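Local coordinates for hypothetical protein (Bacteroides uniformis ATCC 8492, PDB 4QRL) that is of unknown function but adopts a lipocalin-like beta-barrel fold, which in relatives often encloses a site for small apolar ligands, at residues A[40-46]-A[81-85]; A[53-57]-A[68-73]; A[89-93]-A[103-107]. All coordinates share one frame; numbering follows the deposited sequence. Where two conformers were deposited one is given.

Contact 1. Residues A[40-46]-A[81-85]; sequences FSAICLL and TYFGW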
ATOM      1  N   PHE A  40      -0.970   6.909   7.584  1.00 22.64           N
ATOM      2  CA  PHE A  40      -0.525   6.192   6.413  1.00 22.54           C
ATOM      3  C   PHE A  40       0.034   7.165   5.407  1.00 26.29           C
ATOM      4  O   PHE A  40      -0.516   8.257   5.200  1.00 25.56           O
ATOM      5  CB  PHE A  40      -1.698   5.412   5.760  1.00 23.19           C
ATOM      6  CG  PHE A  40      -1.293   4.720   4.479  1.00 22.41           C
ATOM      7  CD1 PHE A  40      -0.634   3.489   4.508  1.00 22.84           C
ATOM      8  CD2 PHE A  40      -1.588   5.288   3.235  1.00 22.90           C
ATOM      9  CE1 PHE A  40      -0.307   2.826   3.318  1.00 23.68           C
ATOM     10  CE2 PHE A  40      -1.221   4.646   2.051  1.00 23.78           C
ATOM     11  CZ  PHE A  40      -0.597   3.411   2.095  1.00 21.98           C
ATOM     12  N   SER A  41       1.089   6.748   4.739  1.00 24.46           N
ATOM     13  CA  SER A  41       1.634   7.503   3.647  1.00 24.55           C
ATOM     14  C   SER A  41       2.277   6.527   2.674  1.00 26.51           C
ATOM     15  O   SER A  41       2.695   5.439   3.067  1.00 25.55           O
ATOM     16  CB  SER A  41       2.597   8.594   4.122  1.00 28.51           C
ATOM     17  OG  SER A  41       3.714   8.119   4.848  1.00 29.13           O
ATOM     18  N   ALA A  42       2.248   6.877   1.391  1.00 22.89           N
ATOM     19  CA  ALA A  42       2.876   6.067   0.330  1.00 21.36           C
ATOM     20  C   ALA A  42       3.722   6.967  -0.536  1.00 26.22           C
ATOM     21  O   ALA A  42       3.242   7.993  -1.020  1.00 26.82           O
ATOM     22  CB  ALA A  42       1.837   5.338  -0.504  1.00 21.57           C
ATOM     23  N   ILE A  43       5.000   6.629  -0.660  1.00 23.12           N
ATOM     24  CA  ILE A  43       5.931   7.356  -1.505  1.00 23.60           C
ATOM     25  C   ILE A  43       6.014   6.577  -2.800  1.00 26.42           C
ATOM     26  O   ILE A  43       6.287   5.380  -2.784  1.00 24.08           O
ATOM     27  CB  ILE A  43       7.327   7.528  -0.840  1.00 27.08           C
ATOM     28  CG1 ILE A  43       7.289   8.442   0.398  1.00 28.47           C
ATOM     29  CG2 ILE A  43       8.369   8.000  -1.860  1.00 27.65           C
ATOM     30  CD1 ILE A  43       8.558   8.337   1.321  1.00 30.73           C
ATOM     31  N   CYS A  44       5.783   7.265  -3.910  1.00 25.04           N
ATOM     32  CA  CYS A  44       5.862   6.684  -5.232  1.00 25.96           C
ATOM     33  C   CYS A  44       6.909   7.427  -6.049  1.00 28.92           C
ATOM     34  O   CYS A  44       6.829   8.648  -6.204  1.00 28.30           O
ATOM     35  CB  CYS A  44       4.497   6.714  -5.894  1.00 27.18           C
ATOM     36  SG  CYS A  44       3.230   5.853  -4.943  1.00 30.35           S
ATOM     37  N   LEU A  45       7.896   6.678  -6.550  1.00 27.19           N
ATOM     38  CA  LEU A  45       9.011   7.200  -7.332  1.00 28.93           C
ATOM     39  C   LEU A  45       8.640   7.201  -8.799  1.00 37.40           C
ATOM     40  O   LEU A  45       8.420   6.145  -9.398  1.00 35.77           O
ATOM     41  CB  LEU A  45      10.302   6.393  -7.076  1.00 29.22           C
ATOM     42  CG  LEU A  45      10.747   6.279  -5.609  1.00 35.03           C
ATOM     43  CD1 LEU A  45      11.926   5.326  -5.487  1.00 36.20           C
ATOM     44  CD2 LEU A  45      11.116   7.646  -5.025  1.00 38.81           C
ATOM     45  N   LEU A  46       8.526   8.404  -9.369  1.00 35.99           N
ATOM     46  CA  LEU A  46       8.139   8.560 -10.761  1.00 37.15           C
ATOM     47  C   LEU A  46       9.330   8.292 -11.689  1.00 40.57           C
ATOM     48  O   LEU A  46      10.495   8.507 -11.322  1.00 36.60           O
ATOM     49  CB  LEU A  46       7.562   9.975 -10.993  1.00 38.32           C
ATOM     50  CG  LEU A  46       6.381  10.419 -10.106  1.00 43.33           C
ATOM     51  CD1 LEU A  46       6.113  11.912 -10.242  1.00 44.35           C
ATOM     52  CD2 LEU A  46       5.118   9.643 -10.414  1.00 46.19           C
ATOM     53  N   THR A  81      -2.640   5.641 -11.067  1.00 29.62           N
ATOM     54  CA  THR A  81      -1.424   4.927 -11.400  1.00 29.76           C
ATOM     55  C   THR A  81      -1.047   4.008 -10.245  1.00 33.99           C
ATOM     56  O   THR A  81      -0.579   2.884 -10.464  1.00 34.24           O
ATOM     57  CB  THR A  81      -0.295   5.935 -11.705  1.00 36.07           C
ATOM     58  OG1 THR A  81      -0.735   6.803 -12.735  1.00 39.55           O
ATOM     59  CG2 THR A  81       1.002   5.275 -12.116  1.00 31.65           C
ATOM     60  N   TYR A  82      -1.243   4.494  -9.012  1.00 30.09           N
ATOM     61  CA  TYR A  82      -0.753   3.768  -7.844  1.00 28.81           C
ATOM     62  C   TYR A  82      -1.821   3.227  -6.932  1.00 34.50           C
ATOM     63  O   TYR A  82      -1.525   2.305  -6.166  1.00 34.57           O
ATOM     64  CB  TYR A  82       0.191   4.672  -7.058  1.00 29.00           C
ATOM     65  CG  TYR A  82       1.414   5.074  -7.860  1.00 29.27           C
ATOM     66  CD1 TYR A  82       2.422   4.152  -8.138  1.00 30.97           C
ATOM     67  CD2 TYR A  82       1.551   6.362  -8.358  1.00 30.47           C
ATOM     68  CE1 TYR A  82       3.544   4.511  -8.880  1.00 30.86           C
ATOM     69  CE2 TYR A  82       2.662   6.731  -9.113  1.00 31.50           C
ATOM     70  CZ  TYR A  82       3.662   5.803  -9.358  1.00 34.94           C
ATOM     71  OH  TYR A  82       4.750   6.154 -10.095  1.00 32.37           O
ATOM     72  N   PHE A  83      -3.039   3.792  -6.978  1.00 30.62           N
ATOM     73  CA  PHE A  83      -4.126   3.372  -6.108  1.00 30.09           C
ATOM     74  C   PHE A  83      -5.404   3.171  -6.908  1.00 35.79           C
ATOM     75  O   PHE A  83      -5.722   2.021  -7.247  1.00 35.32           O
ATOM     76  CB  PHE A  83      -4.294   4.382  -4.946  1.00 30.07           C
ATOM     77  CG  PHE A  83      -3.099   4.382  -4.019  1.00 30.17           C
ATOM     78  CD1 PHE A  83      -2.990   3.439  -2.998  1.00 32.76           C
ATOM     79  CD2 PHE A  83      -2.056   5.291  -4.196  1.00 30.31           C
ATOM     80  CE1 PHE A  83      -1.869   3.417  -2.157  1.00 32.64           C
ATOM     81  CE2 PHE A  83      -0.923   5.241  -3.385  1.00 32.91           C
ATOM     82  CZ  PHE A  83      -0.836   4.302  -2.375  1.00 30.97           C
ATOM     83  N   GLY A  84      -6.119   4.257  -7.220  1.00 32.26           N
ATOM     84  CA  GLY A  84      -7.361   4.154  -7.983  1.00 33.95           C
ATOM     85  C   GLY A  84      -8.505   3.557  -7.183  1.00 37.36           C
ATOM     86  O   GLY A  84      -9.490   3.104  -7.757  1.00 37.24           O
ATOM     87  N   TRP A  85      -8.385   3.553  -5.834  1.00 33.65           N
ATOM     88  CA  TRP A  85      -9.417   2.981  -4.969  1.00 32.72           C
ATOM     89  C   TRP A  85     -10.677   3.805  -4.983  1.00 37.40           C
ATOM     90  O   TRP A  85     -10.583   5.035  -4.909  1.00 37.34           O
ATOM     91  CB  TRP A  85      -8.930   2.855  -3.517  1.00 29.57           C
ATOM     92  CG  TRP A  85      -7.685   2.052  -3.304  1.00 29.13           C
ATOM     93  CD1 TRP A  85      -7.189   1.056  -4.095  1.00 31.46           C
ATOM     94  CD2 TRP A  85      -6.819   2.129  -2.166  1.00 28.06           C
ATOM     95  NE1 TRP A  85      -6.028   0.559  -3.554  1.00 30.06           N
ATOM     96  CE2 TRP A  85      -5.793   1.175  -2.353  1.00 30.41           C
ATOM     97  CE3 TRP A  85      -6.802   2.928  -1.006  1.00 29.00           C
ATOM     98  CZ2 TRP A  85      -4.790   0.965  -1.413  1.00 28.67           C
ATOM     99  CZ3 TRP A  85      -5.803   2.713  -0.069  1.00 28.78           C
ATOM    100  CH2 TRP A  85      -4.801   1.757  -0.287  1.00 28.89           C
TER
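Cys44 lies over one face of the Tyr82 ring and brings two atoms to it. Its CB stands almost on the ring normal, 3.6 Å from the centroid of the Tyr82 ring and 8° off the normal, a CH-pi contact; its SG makes a sulfur-aromatic contact at 3.8 Å from the same centroid, displaced toward CG. With SG anti to the carbonyl carbon (chi1 -58°), the sulfur is carried along the ring toward its root instead of past the hydroxyl end. The opposite face of the ring is met by CG2 of Thr81, one residue earlier in the helix, so the ring lies between Cys44 of the strand and its own neighbour Thr81. No hydrogen bond joins 40-46 to 81-85.

Here a short helix and the loop after it lie against the inward-facing residues of a strand in an eight-stranded antiparallel lipocalin-like barrel, consistent with an interior partly occupied by the chain itself. Phe40, Ala42 and Cys44 are those inward residues of strand 39-45.

The remaining contacts are apolar. Ala42 CB meets the Phe83 ring at its edge, in plane, with 3.4 Å between that methyl and Phe83 CZ. Phe83 is the first residue to leave helical geometry, and its ring also takes an edge-to-face contact with Phe54 of the next strand. Phe40 is more distant, CE2 lying 4.4 Å from Phe83 CE1, and its ring also packs edge-to-face with Tyr33. At the far end, Leu46 reaches the edge of the Tyr82 ring, CD2 being 4.0 Å from Tyr82 CE2.

Contact 2. Residues A[53-57]-A[68-73]; sequences TFFGN and ILLPES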
ATOM      1  N   THR A  53       3.894  11.768  -2.983  1.00 24.12           N
ATOM      2  CA  THR A  53       3.476  11.140  -1.730  1.00 23.61           C
ATOM      3  C   THR A  53       1.968  11.260  -1.586  1.00 27.69           C
ATOM      4  O   THR A  53       1.387  12.335  -1.817  1.00 26.17           O
ATOM      5  CB  THR A  53       4.201  11.731  -0.504  1.00 31.76           C
ATOM      6  OG1 THR A  53       5.603  11.828  -0.765  1.00 32.77           O
ATOM      7  CG2 THR A  53       3.963  10.916   0.792  1.00 29.44           C
ATOM      8  N   PHE A  54       1.345  10.147  -1.222  1.00 22.85           N
ATOM      9  CA  PHE A  54      -0.073  10.068  -0.919  1.00 21.86           C
ATOM     10  C   PHE A  54      -0.208   9.955   0.594  1.00 26.76           C
ATOM     11  O   PHE A  54       0.604   9.297   1.241  1.00 26.25           O
ATOM     12  CB  PHE A  54      -0.732   8.885  -1.620  1.00 23.24           C
ATOM     13  CG  PHE A  54      -0.604   8.937  -3.121  1.00 23.39           C
ATOM     14  CD1 PHE A  54       0.498   8.377  -3.760  1.00 26.20           C
ATOM     15  CD2 PHE A  54      -1.581   9.559  -3.898  1.00 25.30           C
ATOM     16  CE1 PHE A  54       0.618   8.432  -5.161  1.00 26.24           C
ATOM     17  CE2 PHE A  54      -1.455   9.623  -5.296  1.00 26.99           C
ATOM     18  CZ  PHE A  54      -0.372   9.034  -5.915  1.00 26.27           C
ATOM     19  N   PHE A  55      -1.244  10.556   1.155  1.00 23.28           N
ATOM     20  CA  PHE A  55      -1.432  10.540   2.603  1.00 23.63           C
ATOM     21  C   PHE A  55      -2.800  10.033   2.962  1.00 26.68           C
ATOM     22  O   PHE A  55      -3.769  10.244   2.230  1.00 26.70           O
ATOM     23  CB  PHE A  55      -1.244  11.948   3.205  1.00 26.75           C
ATOM     24  CG  PHE A  55       0.152  12.492   3.062  1.00 28.76           C
ATOM     25  CD1 PHE A  55       0.527  13.198   1.923  1.00 31.37           C
ATOM     26  CD2 PHE A  55       1.102  12.288   4.064  1.00 31.56           C
ATOM     27  CE1 PHE A  55       1.820  13.705   1.793  1.00 31.27           C
ATOM     28  CE2 PHE A  55       2.397  12.783   3.929  1.00 33.93           C
ATOM     29  CZ  PHE A  55       2.743  13.496   2.794  1.00 32.16           C
ATOM     30  N   GLY A  56      -2.864   9.421   4.125  1.00 25.11           N
ATOM     31  CA  GLY A  56      -4.107   8.891   4.642  1.00 26.09           C
ATOM     32  C   GLY A  56      -3.975   8.360   6.046  1.00 27.92           C
ATOM     33  O   GLY A  56      -3.098   8.760   6.821  1.00 25.30           O
ATOM     34  N   ASN A  57      -4.910   7.493   6.374  1.00 24.78           N
ATOM     35  CA  ASN A  57      -4.983   6.826   7.658  1.00 23.73           C
ATOM     36  C   ASN A  57      -5.234   5.363   7.438  1.00 26.10           C
ATOM     37  O   ASN A  57      -5.687   4.962   6.373  1.00 24.81           O
ATOM     38  CB  ASN A  57      -6.118   7.435   8.487  1.00 23.13           C
ATOM     39  CG  ASN A  57      -5.772   8.764   9.067  1.00 37.76           C
ATOM     40  OD1 ASN A  57      -5.330   8.894  10.218  1.00 37.12           O
ATOM     41  ND2 ASN A  57      -5.981   9.774   8.283  1.00 30.07           N
ATOM     42  N   ILE A  68      -7.522   4.507   4.276  1.00 23.86           N
ATOM     43  CA  ILE A  68      -8.371   5.553   3.688  1.00 25.41           C
ATOM     44  C   ILE A  68      -7.479   6.756   3.380  1.00 30.48           C
ATOM     45  O   ILE A  68      -6.810   7.297   4.271  1.00 27.38           O
ATOM     46  CB  ILE A  68      -9.630   5.925   4.515  1.00 30.00           C
ATOM     47  CG1 ILE A  68     -10.392   7.106   3.819  1.00 31.32           C
ATOM     48  CG2 ILE A  68      -9.256   6.235   5.984  1.00 29.23           C
ATOM     49  CD1 ILE A  68     -11.748   7.462   4.336  1.00 39.33           C
ATOM     50  N   LEU A  69      -7.443   7.133   2.103  1.00 26.18           N
ATOM     51  CA  LEU A  69      -6.625   8.249   1.681  1.00 25.08           C
ATOM     52  C   LEU A  69      -7.416   9.535   1.741  1.00 30.32           C
ATOM     53  O   LEU A  69      -8.645   9.543   1.559  1.00 30.35           O
ATOM     54  CB  LEU A  69      -6.099   8.021   0.255  1.00 24.27           C
ATOM     55  CG  LEU A  69      -5.179   6.797   0.081  1.00 27.86           C
ATOM     56  CD1 LEU A  69      -4.824   6.603  -1.349  1.00 27.20           C
ATOM     57  CD2 LEU A  69      -3.903   6.920   0.908  1.00 29.67           C
ATOM     58  N   LEU A  70      -6.691  10.641   1.964  1.00 28.28           N
ATOM     59  CA  LEU A  70      -7.274  11.981   2.010  1.00 28.58           C
ATOM     60  C   LEU A  70      -7.797  12.376   0.643  1.00 33.30           C
ATOM     61  O   LEU A  70      -7.217  11.965  -0.382  1.00 28.78           O
ATOM     62  CB  LEU A  70      -6.201  13.002   2.454  1.00 28.50           C
ATOM     63  CG  LEU A  70      -5.593  12.856   3.839  1.00 31.90           C
ATOM     64  CD1 LEU A  70      -4.378  13.795   3.974  1.00 31.42           C
ATOM     65  CD2 LEU A  70      -6.604  13.230   4.895  1.00 35.05           C
ATOM     66  N   PRO A  71      -8.831  13.259   0.597  1.00 33.84           N
ATOM     67  CA  PRO A  71      -9.355  13.718  -0.700  1.00 35.15           C
ATOM     68  C   PRO A  71      -8.284  14.293  -1.626  1.00 36.53           C
ATOM     69  O   PRO A  71      -8.290  13.973  -2.803  1.00 34.95           O
ATOM     70  CB  PRO A  71     -10.374  14.798  -0.297  1.00 38.74           C
ATOM     71  CG  PRO A  71     -10.845  14.370   1.051  1.00 42.39           C
ATOM     72  CD  PRO A  71      -9.616  13.827   1.718  1.00 36.72           C
ATOM     73  N   GLU A  72      -7.323  15.056  -1.088  1.00 33.61           N
ATOM     74  CA  GLU A  72      -6.218  15.619  -1.873  1.00 33.42           C
ATOM     75  C   GLU A  72      -5.387  14.528  -2.581  1.00 33.87           C
ATOM     76  O   GLU A  72      -4.938  14.744  -3.706  1.00 32.95           O
ATOM     77  CB  GLU A  72      -5.308  16.457  -0.983  1.00 35.26           C
ATOM     78  CG  GLU A  72      -4.409  17.368  -1.796  1.00 45.44           C
ATOM     79  CD  GLU A  72      -3.345  18.117  -1.024  1.00 59.05           C
ATOM     80  OE1 GLU A  72      -3.512  18.327   0.200  1.00 56.54           O
ATOM     81  OE2 GLU A  72      -2.317  18.458  -1.648  1.00 40.03           O
ATOM     82  N   SER A  73      -5.150  13.379  -1.905  1.00 27.98           N
ATOM     83  CA  SER A  73      -4.435  12.244  -2.504  1.00 27.12           C
ATOM     84  C   SER A  73      -5.317  11.581  -3.561  1.00 32.86           C
ATOM     85  O   SER A  73      -4.817  11.211  -4.612  1.00 31.48           O
ATOM     86  CB  SER A  73      -4.020  11.229  -1.438  1.00 29.21           C
ATOM     87  OG  SER A  73      -3.019  11.776  -0.591  1.00 31.62           O
TER
HETATM   88  O   HOH W   1      -0.863  13.609  -2.287  1.00 40.21           O
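Strand pairing that turns into a helix-to-strand side-chain bond defines this contact: residues 53-57 and 68-69 belong to the antiparallel beta hairpin of strands 51-61 and 64-69 in the lipocalin-like barrel, and 71-73 open the short helix that follows. Asn57 and Ile68 are a hydrogen-bonded pair, each amide giving a 2.8 Å bond, Asn57 N to Ile68 O and Ile68 N to Asn57 O. Next along the strands, Gly56 faces Leu69 as a non-hydrogen-bonded pair with their CA atoms only 3.9 Å apart. A CB on Gly56 would clash with Ile68 O and Leu69 CA, so this close approach depends on glycine having no side chain.

Beyond Leu69 the partner chain turns away, yet the pairing is carried on. Leu70 N, from the N-cap position of the helix, bonds to Phe55 O at 3.0 Å, and Leu70 CD1 lies against Phe55 CB. Where a continuing strand would have offered the carbonyl of Leu70, the Ser73 hydroxyl takes over: OG is anti to the carbonyl carbon (chi1 -68°) and accepts the amide of Phe55. Replacing Ser73 with an alanine would probably leave the Phe55 N-H without this acceptor and loosen the helix start from the strand. A water that donates to Thr53 O is also hydrogen-bonded to Ser73 OG at 3.3 Å, bridging the two segments. The backbone carbonyl of Ser73 lies in plane at the edge of the Phe54 ring, 3.7 Å from Phe54 CD2. The bond from Phe55 N to Ser73 OG measures 2.8 Å and is nearly straight, 174° at the hydrogen.

Contact 3. Residues A[89-93]-A[103-107]; sequences KCTFK and RLEYE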
ATOM      1  N   LYS A  89     -10.613   4.434  -0.512  1.00 30.06           N
ATOM      2  CA  LYS A  89     -10.626   3.420   0.550  1.00 29.49           C
ATOM      3  C   LYS A  89     -10.405   2.009   0.046  1.00 30.63           C
ATOM      4  O   LYS A  89     -10.938   1.637  -0.997  1.00 29.60           O
ATOM      5  CB  LYS A  89     -11.990   3.415   1.274  1.00 32.79           C
ATOM      6  CG  LYS A  89     -12.556   4.737   1.740  1.00 41.53           C
ATOM      7  CD  LYS A  89     -13.896   4.473   2.434  1.00 46.01           C
ATOM      8  CE  LYS A  89     -14.667   5.732   2.725  1.00 63.34           C
ATOM      9  NZ  LYS A  89     -15.928   5.459   3.465  1.00 73.75           N
ATOM     10  N   CYS A  90      -9.713   1.193   0.844  1.00 26.36           N
ATOM     11  CA  CYS A  90      -9.537  -0.233   0.574  1.00 26.93           C
ATOM     12  C   CYS A  90      -9.275  -0.995   1.872  1.00 28.82           C
ATOM     13  O   CYS A  90      -8.377  -0.632   2.640  1.00 25.95           O
ATOM     14  CB  CYS A  90      -8.433  -0.502  -0.447  1.00 27.13           C
ATOM     15  SG  CYS A  90      -8.301  -2.248  -0.940  1.00 31.46           S
ATOM     16  N   THR A  91     -10.020  -2.093   2.061  1.00 25.06           N
ATOM     17  CA  THR A  91      -9.825  -2.990   3.184  1.00 26.60           C
ATOM     18  C   THR A  91      -9.111  -4.230   2.678  1.00 28.93           C
ATOM     19  O   THR A  91      -9.617  -4.951   1.829  1.00 29.83           O
ATOM     20  CB  THR A  91     -11.127  -3.324   3.897  1.00 30.81           C
ATOM     21  OG1 THR A  91     -11.623  -2.108   4.452  1.00 30.77           O
ATOM     22  CG2 THR A  91     -10.908  -4.380   5.026  1.00 28.67           C
ATOM     23  N   PHE A  92      -7.948  -4.470   3.211  1.00 26.03           N
ATOM     24  CA  PHE A  92      -7.108  -5.611   2.846  1.00 26.02           C
ATOM     25  C   PHE A  92      -7.107  -6.678   3.905  1.00 29.46           C
ATOM     26  O   PHE A  92      -7.203  -6.361   5.092  1.00 29.22           O
ATOM     27  CB  PHE A  92      -5.639  -5.138   2.686  1.00 26.77           C
ATOM     28  CG  PHE A  92      -5.363  -4.178   1.557  1.00 26.52           C
ATOM     29  CD1 PHE A  92      -5.502  -2.807   1.735  1.00 26.72           C
ATOM     30  CD2 PHE A  92      -4.941  -4.643   0.313  1.00 26.17           C
ATOM     31  CE1 PHE A  92      -5.216  -1.917   0.690  1.00 26.70           C
ATOM     32  CE2 PHE A  92      -4.629  -3.757  -0.712  1.00 27.13           C
ATOM     33  CZ  PHE A  92      -4.786  -2.405  -0.532  1.00 26.37           C
ATOM     34  N   LYS A  93      -6.933  -7.938   3.489  1.00 26.63           N
ATOM     35  CA  LYS A  93      -6.674  -9.042   4.397  1.00 26.90           C
ATOM     36  C   LYS A  93      -5.173  -9.074   4.630  1.00 28.00           C
ATOM     37  O   LYS A  93      -4.416  -8.998   3.667  1.00 26.85           O
ATOM     38  CB  LYS A  93      -7.173 -10.387   3.826  1.00 30.61           C
ATOM     39  CG  LYS A  93      -6.845 -11.579   4.741  1.00 53.19           C
ATOM     40  CD  LYS A  93      -7.935 -12.638   4.766  1.00 63.91           C
ATOM     41  CE  LYS A  93      -7.430 -13.941   5.326  1.00 76.97           C
ATOM     42  NZ  LYS A  93      -6.664 -14.710   4.313  1.00 86.87           N
ATOM     43  N   ARG A 103       2.177  -9.104   3.753  1.00 22.30           N
ATOM     44  CA  ARG A 103       1.431  -9.596   2.607  0.65 23.28           C
ATOM     45  C   ARG A 103      -0.027  -9.184   2.777  1.00 26.88           C
ATOM     46  O   ARG A 103      -0.693  -9.596   3.752  1.00 26.96           O
ATOM     47  CB  ARG A 103       1.603 -11.125   2.488  0.65 26.78           C
ATOM     48  CG  ARG A 103       1.127 -11.736   1.185  0.65 34.91           C
ATOM     49  CD  ARG A 103       1.152 -13.244   1.322  0.65 36.09           C
ATOM     50  NE  ARG A 103       0.747 -13.917   0.097  0.65 36.85           N
ATOM     51  CZ  ARG A 103       1.592 -14.357  -0.830  0.65 44.87           C
ATOM     52  NH1 ARG A 103       2.901 -14.191  -0.680  0.65 37.28           N
ATOM     53  NH2 ARG A 103       1.136 -14.961  -1.917  0.65 19.92           N
ATOM     54  N   LEU A 104      -0.502  -8.340   1.854  1.00 24.61           N
ATOM     55  CA  LEU A 104      -1.851  -7.807   1.826  1.00 24.50           C
ATOM     56  C   LEU A 104      -2.631  -8.426   0.663  1.00 28.06           C
ATOM     57  O   LEU A 104      -2.064  -8.663  -0.399  1.00 29.48           O
ATOM     58  CB  LEU A 104      -1.832  -6.268   1.705  1.00 23.47           C
ATOM     59  CG  LEU A 104      -1.161  -5.484   2.843  1.00 25.99           C
ATOM     60  CD1 LEU A 104      -1.260  -3.984   2.595  1.00 25.70           C
ATOM     61  CD2 LEU A 104      -1.736  -5.863   4.224  1.00 26.86           C
ATOM     62  N   GLU A 105      -3.912  -8.718   0.880  1.00 24.00           N
ATOM     63  CA  GLU A 105      -4.753  -9.313  -0.151  1.00 23.70           C
ATOM     64  C   GLU A 105      -6.046  -8.541  -0.282  1.00 26.91           C
ATOM     65  O   GLU A 105      -6.678  -8.229   0.712  1.00 26.82           O
ATOM     66  CB  GLU A 105      -5.004 -10.785   0.177  1.00 25.69           C
ATOM     67  CG  GLU A 105      -5.789 -11.568  -0.872  1.00 35.53           C
ATOM     68  CD  GLU A 105      -7.290 -11.486  -0.718  1.00 35.66           C
ATOM     69  OE1 GLU A 105      -7.781 -11.440   0.434  1.00 37.73           O
ATOM     70  OE2 GLU A 105      -7.974 -11.421  -1.759  1.00 30.50           O
ATOM     71  N   TYR A 106      -6.469  -8.286  -1.534  1.00 26.62           N
ATOM     72  CA  TYR A 106      -7.736  -7.661  -1.868  1.00 27.26           C
ATOM     73  C   TYR A 106      -8.244  -8.237  -3.197  1.00 31.03           C
ATOM     74  O   TYR A 106      -7.576  -8.088  -4.228  1.00 29.78           O
ATOM     75  CB  TYR A 106      -7.637  -6.138  -1.937  1.00 29.07           C
ATOM     76  CG  TYR A 106      -8.958  -5.511  -2.350  1.00 32.44           C
ATOM     77  CD1 TYR A 106     -10.026  -5.438  -1.463  1.00 35.08           C
ATOM     78  CD2 TYR A 106      -9.157  -5.048  -3.649  1.00 33.61           C
ATOM     79  CE1 TYR A 106     -11.257  -4.918  -1.851  1.00 36.37           C
ATOM     80  CE2 TYR A 106     -10.386  -4.527  -4.049  1.00 35.42           C
ATOM     81  CZ  TYR A 106     -11.432  -4.460  -3.145  1.00 43.91           C
ATOM     82  OH  TYR A 106     -12.647  -3.943  -3.524  1.00 45.42           O
ATOM     83  N   GLU A 107      -9.418  -8.904  -3.149  1.00 28.37           N
ATOM     84  CA  GLU A 107     -10.107  -9.525  -4.285  1.00 28.14           C
ATOM     85  C   GLU A 107      -9.117 -10.379  -5.113  1.00 34.13           C
ATOM     86  O   GLU A 107      -8.991 -10.179  -6.312  1.00 34.62           O
ATOM     87  CB  GLU A 107     -10.811  -8.445  -5.151  1.00 28.81           C
ATOM     88  CG  GLU A 107     -11.946  -7.757  -4.413  1.00 34.79           C
ATOM     89  CD  GLU A 107     -12.836  -6.826  -5.211  1.00 46.90           C
ATOM     90  OE1 GLU A 107     -12.493  -6.488  -6.365  1.00 36.51           O
ATOM     91  OE2 GLU A 107     -13.896  -6.438  -4.673  1.00 43.87           O
TER
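Lys93 and Glu105 are paired across the beta hairpin of strands 89-97 and 101-106, part of the lipocalin-like barrel, and their side chains form the looser outer side, opposite a closely packed inner one. Their backbones form an antiparallel hydrogen-bonded pair, with Lys93 N to Glu105 O and Glu105 N to Lys93 O both at 2.8 Å; the second bond is the more bent, 147° at its hydrogen. The short strand segments run at 122° to each other, and they diverge toward Cys90 and Tyr106, where side chains bridge the widening gap.

The packed side is built from Cys90, Phe92 and Leu104, with Tyr106 CB at its margin. Leu104 CD1 stands over one face of the Phe92 ring toward its rim, and Cys90 SG covers the opposite face in the same offset way. Phe92 CD2 fits between two methylenes, 3.8 Å from Leu104 CB and as far from Tyr106 CB. Leu104 also rests on Phe113 of the neighbouring strand 109-115.

On the other side, Lys93 and Glu105 point outward together, and the carboxylate oxygen OE1 of Glu105 rests against the CB methylene of Lys93 at 3.6 Å. The ammonium lies farther off, with NZ 5.2 Å from Glu105 OE1, so any attraction is probably long-range; Glu105 OE2 is instead bonded to the backbone N of Gly108. Exposed Tyr106 spans the two regimes. Its CG is anti to the backbone N (chi1 177°), which brings the ring to Cys90 on the partner strand, SG making a sulfur-aromatic contact over its face, 3.6 Å from Tyr106 CG.

How the contacts relate
The three contacts show how one barrel is tied together at several levels. Contacts 2 and 3 each join the strands of a hairpin, contact 2 also tying in the start of helix 71-74, whereas contact 1 brings a helix and loop against the barrel wall; contact 2 is nested within the span contact 1 closes. Contacts 1 and 2 have centres about 9 Å apart and share neighbouring strands, with Phe83 CE2 3.5 Å from Phe54 CD1. Contact 3 lies across the chain's centre from contact 1, about 15 Å between centres, yet they touch where Trp85 CZ2 comes within 3.5 Å of Phe92 CZ. Contacts 2 and 3, centres about 16 Å apart, meet through Ile68 and Lys89.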